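Local coordinates for protein hydroxymethyldihydropterin pyrophosphokinase-dihydropteroate synthase, putative (Plasmodium vivax, PDB 5Z79) that catalyses two consecutive steps of folate synthesis, pyrophosphorylation of 6-hydroxymethyl-7,8-dihydropterin and condensation of the resulting diphosphate with 4-aminobenzoate to dihydropteroate, at residues 128-140 against 261-273. Sequence-based numbering, arbitrary orientation.
Sequences DYENEARRIIKRN and FLCIPHVYTKYRY. With APC (diphosphomethylphosphonic acid adenosyl ester), chain H; PE0 (pterine), chain K.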
# COMPACT_ATOMS: atom_id res chain seq x y z
N ASP A 128 47.42 -29.20 1.24
CA ASP A 128 48.03 -29.07 -0.09
C ASP A 128 47.03 -28.51 -1.04
O ASP A 128 47.39 -27.71 -1.89
CB ASP A 128 48.56 -30.38 -0.63
CG ASP A 128 49.70 -30.92 0.17
OD1 ASP A 128 50.32 -30.15 0.92
OD2 ASP A 128 49.97 -32.13 0.05
N TYR A 129 45.79 -28.92 -0.90
CA TYR A 129 44.74 -28.35 -1.72
C TYR A 129 44.65 -26.80 -1.62
O TYR A 129 44.58 -26.09 -2.65
CB TYR A 129 43.40 -28.97 -1.32
CG TYR A 129 42.25 -28.35 -2.03
CD1 TYR A 129 41.88 -28.78 -3.29
CD2 TYR A 129 41.53 -27.29 -1.46
CE1 TYR A 129 40.83 -28.19 -3.97
CE2 TYR A 129 40.47 -26.69 -2.13
CZ TYR A 129 40.13 -27.15 -3.38
OH TYR A 129 39.11 -26.60 -4.07
N GLU A 130 44.64 -26.29 -0.39
CA GLU A 130 44.43 -24.86 -0.11
C GLU A 130 45.57 -24.08 -0.71
O GLU A 130 45.36 -23.12 -1.44
CB GLU A 130 44.31 -24.57 1.38
CG GLU A 130 43.24 -25.39 2.10
CD GLU A 130 41.94 -24.64 2.40
OE1 GLU A 130 40.94 -24.69 1.58
OE2 GLU A 130 41.92 -24.03 3.51
N ASN A 131 46.79 -24.53 -0.45
CA ASN A 131 47.99 -23.88 -0.99
C ASN A 131 47.89 -23.67 -2.48
O ASN A 131 48.16 -22.57 -2.94
CB ASN A 131 49.24 -24.71 -0.72
CG ASN A 131 49.58 -24.77 0.75
OD1 ASN A 131 49.30 -23.84 1.52
ND2 ASN A 131 50.21 -25.88 1.16
N GLU A 132 47.52 -24.71 -3.23
CA GLU A 132 47.53 -24.65 -4.70
C GLU A 132 46.40 -23.82 -5.23
O GLU A 132 46.52 -23.23 -6.30
CB GLU A 132 47.40 -26.04 -5.33
CG GLU A 132 48.57 -26.98 -5.08
CD GLU A 132 49.88 -26.41 -5.55
OE1 GLU A 132 49.88 -25.34 -6.16
OE2 GLU A 132 50.92 -27.04 -5.31
N ALA A 133 45.30 -23.80 -4.50
CA ALA A 133 44.17 -23.00 -4.87
C ALA A 133 44.51 -21.54 -4.72
O ALA A 133 44.31 -20.75 -5.64
CB ALA A 133 42.97 -23.35 -4.01
N ARG A 134 45.06 -21.18 -3.57
CA ARG A 134 45.38 -19.78 -3.31
C ARG A 134 46.40 -19.23 -4.33
O ARG A 134 46.33 -18.08 -4.70
CB ARG A 134 45.79 -19.58 -1.84
CG ARG A 134 44.83 -20.25 -0.83
CD ARG A 134 43.54 -19.51 -0.46
NE ARG A 134 43.68 -18.06 -0.22
CZ ARG A 134 44.63 -17.47 0.53
NH1 ARG A 134 45.60 -18.17 1.11
NH2 ARG A 134 44.63 -16.14 0.66
N ARG A 135 47.31 -20.05 -4.83
CA ARG A 135 48.14 -19.63 -5.96
C ARG A 135 47.32 -19.32 -7.20
O ARG A 135 47.58 -18.34 -7.86
CB ARG A 135 49.12 -20.71 -6.34
CG ARG A 135 50.10 -21.04 -5.28
CD ARG A 135 51.30 -21.68 -5.93
NE ARG A 135 52.19 -22.25 -4.92
CZ ARG A 135 53.13 -21.57 -4.25
NH1 ARG A 135 53.33 -20.26 -4.44
NH2 ARG A 135 53.88 -22.23 -3.37
N ILE A 136 46.35 -20.17 -7.52
CA ILE A 136 45.53 -19.98 -8.73
C ILE A 136 44.67 -18.75 -8.60
O ILE A 136 44.45 -18.06 -9.60
CB ILE A 136 44.61 -21.21 -9.03
CG1 ILE A 136 45.42 -22.45 -9.44
CG2 ILE A 136 43.57 -20.91 -10.11
CD1 ILE A 136 46.16 -22.35 -10.76
N ILE A 137 44.16 -18.48 -7.40
CA ILE A 137 43.31 -17.32 -7.17
C ILE A 137 44.14 -16.05 -7.21
O ILE A 137 43.73 -15.09 -7.86
CB ILE A 137 42.55 -17.36 -5.84
CG1 ILE A 137 41.53 -18.50 -5.84
CG2 ILE A 137 41.84 -16.03 -5.60
CD1 ILE A 137 40.99 -18.82 -4.47
N LYS A 138 45.28 -16.05 -6.52
CA LYS A 138 46.21 -14.91 -6.47
C LYS A 138 46.61 -14.51 -7.87
O LYS A 138 46.68 -13.31 -8.20
CB LYS A 138 47.48 -15.27 -5.68
CG LYS A 138 48.40 -14.11 -5.35
CD LYS A 138 49.86 -14.54 -5.29
CE LYS A 138 50.69 -13.79 -4.24
NZ LYS A 138 51.04 -12.39 -4.62
N ARG A 139 46.83 -15.52 -8.71
CA ARG A 139 47.30 -15.30 -10.07
C ARG A 139 46.18 -14.80 -10.96
O ARG A 139 46.41 -14.01 -11.86
CB ARG A 139 47.89 -16.60 -10.60
CG ARG A 139 48.64 -16.49 -11.93
CD ARG A 139 48.45 -17.77 -12.74
NE ARG A 139 47.04 -18.21 -12.85
CZ ARG A 139 46.64 -19.36 -13.40
NH1 ARG A 139 47.52 -20.22 -13.93
NH2 ARG A 139 45.35 -19.65 -13.42
N ASN A 140 44.95 -15.24 -10.70
CA ASN A 140 43.79 -14.73 -11.43
C ASN A 140 43.52 -13.30 -11.08
O ASN A 140 43.27 -12.50 -11.96
CB ASN A 140 42.56 -15.62 -11.22
CG ASN A 140 42.57 -16.86 -12.12
OD1 ASN A 140 43.59 -17.21 -12.70
ND2 ASN A 140 41.43 -17.51 -12.24
N PHE A 261 43.72 -28.30 -15.86
CA PHE A 261 43.91 -28.91 -14.55
C PHE A 261 42.61 -29.43 -14.00
O PHE A 261 41.57 -29.29 -14.63
CB PHE A 261 44.60 -27.93 -13.57
CG PHE A 261 43.79 -26.75 -13.23
CD1 PHE A 261 43.84 -25.62 -14.02
CD2 PHE A 261 42.96 -26.77 -12.12
CE1 PHE A 261 43.06 -24.53 -13.72
CE2 PHE A 261 42.19 -25.67 -11.80
CZ PHE A 261 42.24 -24.54 -12.60
N LEU A 262 42.67 -30.09 -12.86
CA LEU A 262 41.47 -30.60 -12.24
C LEU A 262 41.60 -30.42 -10.74
O LEU A 262 42.65 -30.66 -10.16
CB LEU A 262 41.17 -32.05 -12.64
CG LEU A 262 40.14 -32.81 -11.81
CD1 LEU A 262 38.72 -32.48 -12.19
CD2 LEU A 262 40.36 -34.29 -11.94
N CYS A 263 40.46 -30.07 -10.14
CA CYS A 263 40.40 -29.31 -8.90
C CYS A 263 39.02 -29.47 -8.28
O CYS A 263 38.10 -28.76 -8.63
CB CYS A 263 40.69 -27.83 -9.19
SG CYS A 263 41.24 -26.88 -7.77
N ILE A 264 38.88 -30.44 -7.39
CA ILE A 264 37.64 -30.67 -6.66
C ILE A 264 37.98 -30.43 -5.19
O ILE A 264 39.00 -30.94 -4.71
CB ILE A 264 37.07 -32.12 -6.83
CG1 ILE A 264 36.96 -32.53 -8.31
CG2 ILE A 264 35.73 -32.29 -6.10
CD1 ILE A 264 35.89 -31.83 -9.11
N PRO A 265 37.18 -29.60 -4.48
CA PRO A 265 36.14 -28.74 -5.04
C PRO A 265 36.69 -27.68 -5.99
O PRO A 265 37.89 -27.46 -6.06
CB PRO A 265 35.52 -28.08 -3.80
CG PRO A 265 35.81 -29.01 -2.68
CD PRO A 265 37.15 -29.59 -3.00
N HIS A 266 35.79 -27.03 -6.70
CA HIS A 266 36.14 -25.97 -7.62
C HIS A 266 36.91 -24.95 -6.82
O HIS A 266 36.68 -24.81 -5.62
CB HIS A 266 34.88 -25.37 -8.22
CG HIS A 266 35.13 -24.47 -9.38
ND1 HIS A 266 35.30 -23.11 -9.24
CD2 HIS A 266 35.23 -24.72 -10.70
CE1 HIS A 266 35.51 -22.57 -10.42
NE2 HIS A 266 35.47 -23.52 -11.33
N VAL A 267 37.83 -24.26 -7.48
CA VAL A 267 38.72 -23.33 -6.81
C VAL A 267 37.97 -22.22 -6.09
O VAL A 267 38.32 -21.86 -4.96
CB VAL A 267 39.69 -22.67 -7.81
CG1 VAL A 267 40.55 -21.61 -7.13
CG2 VAL A 267 40.58 -23.72 -8.46
N TYR A 268 36.96 -21.68 -6.77
CA TYR A 268 36.15 -20.56 -6.26
C TYR A 268 34.91 -20.89 -5.46
O TYR A 268 34.20 -19.98 -5.06
CB TYR A 268 35.76 -19.66 -7.42
CG TYR A 268 36.93 -18.93 -7.96
CD1 TYR A 268 37.36 -17.75 -7.37
CD2 TYR A 268 37.62 -19.41 -9.04
CE1 TYR A 268 38.44 -17.05 -7.87
CE2 TYR A 268 38.71 -18.73 -9.54
CZ TYR A 268 39.10 -17.55 -8.95
OH TYR A 268 40.18 -16.90 -9.46
N THR A 269 34.66 -22.16 -5.18
CA THR A 269 33.40 -22.54 -4.58
C THR A 269 33.07 -21.72 -3.35
O THR A 269 31.96 -21.24 -3.21
CB THR A 269 33.34 -24.03 -4.21
OG1 THR A 269 33.57 -24.85 -5.37
CG2 THR A 269 31.96 -24.34 -3.68
N LYS A 270 34.02 -21.55 -2.44
CA LYS A 270 33.71 -20.86 -1.18
C LYS A 270 34.01 -19.37 -1.24
O LYS A 270 33.80 -18.67 -0.27
CB LYS A 270 34.40 -21.56 0.01
CG LYS A 270 35.72 -21.00 0.50
CD LYS A 270 36.43 -22.01 1.41
CE LYS A 270 37.30 -21.42 2.50
NZ LYS A 270 38.17 -22.51 3.04
N TYR A 271 34.48 -18.89 -2.39
CA TYR A 271 34.88 -17.50 -2.52
C TYR A 271 33.99 -16.61 -3.42
O TYR A 271 34.19 -15.40 -3.47
CB TYR A 271 36.30 -17.43 -3.03
CG TYR A 271 37.33 -18.18 -2.22
CD1 TYR A 271 37.72 -17.74 -0.98
CD2 TYR A 271 37.93 -19.31 -2.72
CE1 TYR A 271 38.68 -18.41 -0.25
CE2 TYR A 271 38.90 -19.99 -2.00
CZ TYR A 271 39.26 -19.54 -0.76
OH TYR A 271 40.22 -20.21 -0.05
N ARG A 272 33.03 -17.19 -4.15
CA ARG A 272 32.05 -16.41 -4.92
C ARG A 272 30.67 -16.40 -4.30
O ARG A 272 30.09 -17.42 -3.99
CB ARG A 272 31.89 -16.97 -6.32
CG ARG A 272 32.90 -16.43 -7.27
CD ARG A 272 32.83 -17.13 -8.60
NE ARG A 272 33.98 -16.72 -9.40
CZ ARG A 272 34.46 -17.37 -10.46
NH1 ARG A 272 33.88 -18.50 -10.90
NH2 ARG A 272 35.53 -16.87 -11.10
N TYR A 273 30.12 -15.22 -4.15
CA TYR A 273 28.79 -15.12 -3.64
C TYR A 273 27.93 -15.95 -4.58
O TYR A 273 27.21 -16.83 -4.13
CB TYR A 273 28.37 -13.65 -3.53
CG TYR A 273 27.01 -13.44 -2.92
CD1 TYR A 273 26.75 -13.77 -1.58
CD2 TYR A 273 25.97 -12.94 -3.67
CE1 TYR A 273 25.49 -13.59 -1.02
CE2 TYR A 273 24.70 -12.76 -3.13
CZ TYR A 273 24.46 -13.08 -1.81
OH TYR A 273 23.17 -12.88 -1.32
PG APC H . 34.93 -20.41 -13.88
O1G APC H . 33.51 -20.01 -14.21
O2G APC H . 35.19 -21.88 -14.12
O3G APC H . 35.38 -19.94 -12.51
PB APC H . 36.09 -19.80 -16.51
O1B APC H . 36.54 -18.49 -17.10
O2B APC H . 34.81 -20.36 -17.07
O3B APC H . 35.88 -19.64 -14.93
PA APC H . 36.97 -22.49 -17.68
O1A APC H . 36.53 -22.02 -19.03
O2A APC H . 35.97 -23.33 -16.92
C3A APC H . 37.42 -21.04 -16.66
O5' APC H . 38.30 -23.34 -17.87
C5' APC H . 39.63 -22.96 -17.41
C4' APC H . 40.28 -24.14 -16.72
O4' APC H . 39.42 -24.57 -15.64
C3' APC H . 40.52 -25.38 -17.60
O3' APC H . 41.90 -25.71 -17.61
C2' APC H . 39.67 -26.49 -16.95
O2' APC H . 40.32 -27.74 -16.87
C1' APC H . 39.46 -25.97 -15.54
N9 APC H . 38.21 -26.42 -14.93
C8 APC H . 36.93 -26.26 -15.40
N7 APC H . 36.01 -26.77 -14.60
C5 APC H . 36.74 -27.29 -13.54
C6 APC H . 36.35 -27.96 -12.36
N6 APC H . 35.09 -28.23 -12.03
N1 APC H . 37.33 -28.34 -11.51
C2 APC H . 38.60 -28.07 -11.84
N3 APC H . 39.08 -27.45 -12.91
C4 APC H . 38.09 -27.08 -13.73
C1 PE0 K . 31.30 -16.11 -13.33
C4 PE0 K . 29.85 -16.24 -13.25
O4 PE0 K . 29.20 -16.95 -14.02
N2 PE0 K . 29.24 -15.52 -12.32
C3 PE0 K . 29.89 -14.71 -11.49
N6 PE0 K . 29.16 -14.04 -10.58
N1 PE0 K . 31.21 -14.57 -11.51
C2 PE0 K . 31.93 -15.22 -12.40
N3 PE0 K . 33.24 -15.08 -12.46
C6 PE0 K . 33.96 -15.75 -13.35
C5 PE0 K . 33.36 -16.58 -14.25
N4 PE0 K . 32.04 -16.74 -14.22
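Ile137 meets Val267 and two tyrosines at the middle of the contact between helix 126-146 and the loop after strand 262-264. Its CG1 packs on Val267 CG1 and lies obliquely beside Tyr268 CE1, while CD1 reaches the CE2 side of the Tyr271 ring; one flexible CG1-CD1 arm reaches all three. Ala133, small enough to let the loop approach, and Ile136 complete the apolar patch around Val267. Nearer the start of the helix, a chi1 of 175° points the Tyr129 ring toward 261-273, and its OH donates to Pro265 O, near the ring plane. Pro265, after a cis peptide bond, also lays CD against that ring. At the other end Asn140 ND2 gives Tyr268 OH a weak hydrogen bond of 3.1 Å. Lys270 NZ, held mainly by Glu292, makes a long ion pair with Glu130.

Behind this layer, Tyr268 covers one face of the Arg272 guanidinium, with NH2 3.8 Å above the ring centre, and pterine lies over the opposite face. Arg272 NH1 binds APC O3G at 2.6 Å, and His266 NE2 donates to APC O2G. The helix thus backs the HPPK nucleotide-binding loop: apolar packing and Asn140 probably help position Tyr268, and through it the cationic arginine between terminal phosphate and pterin.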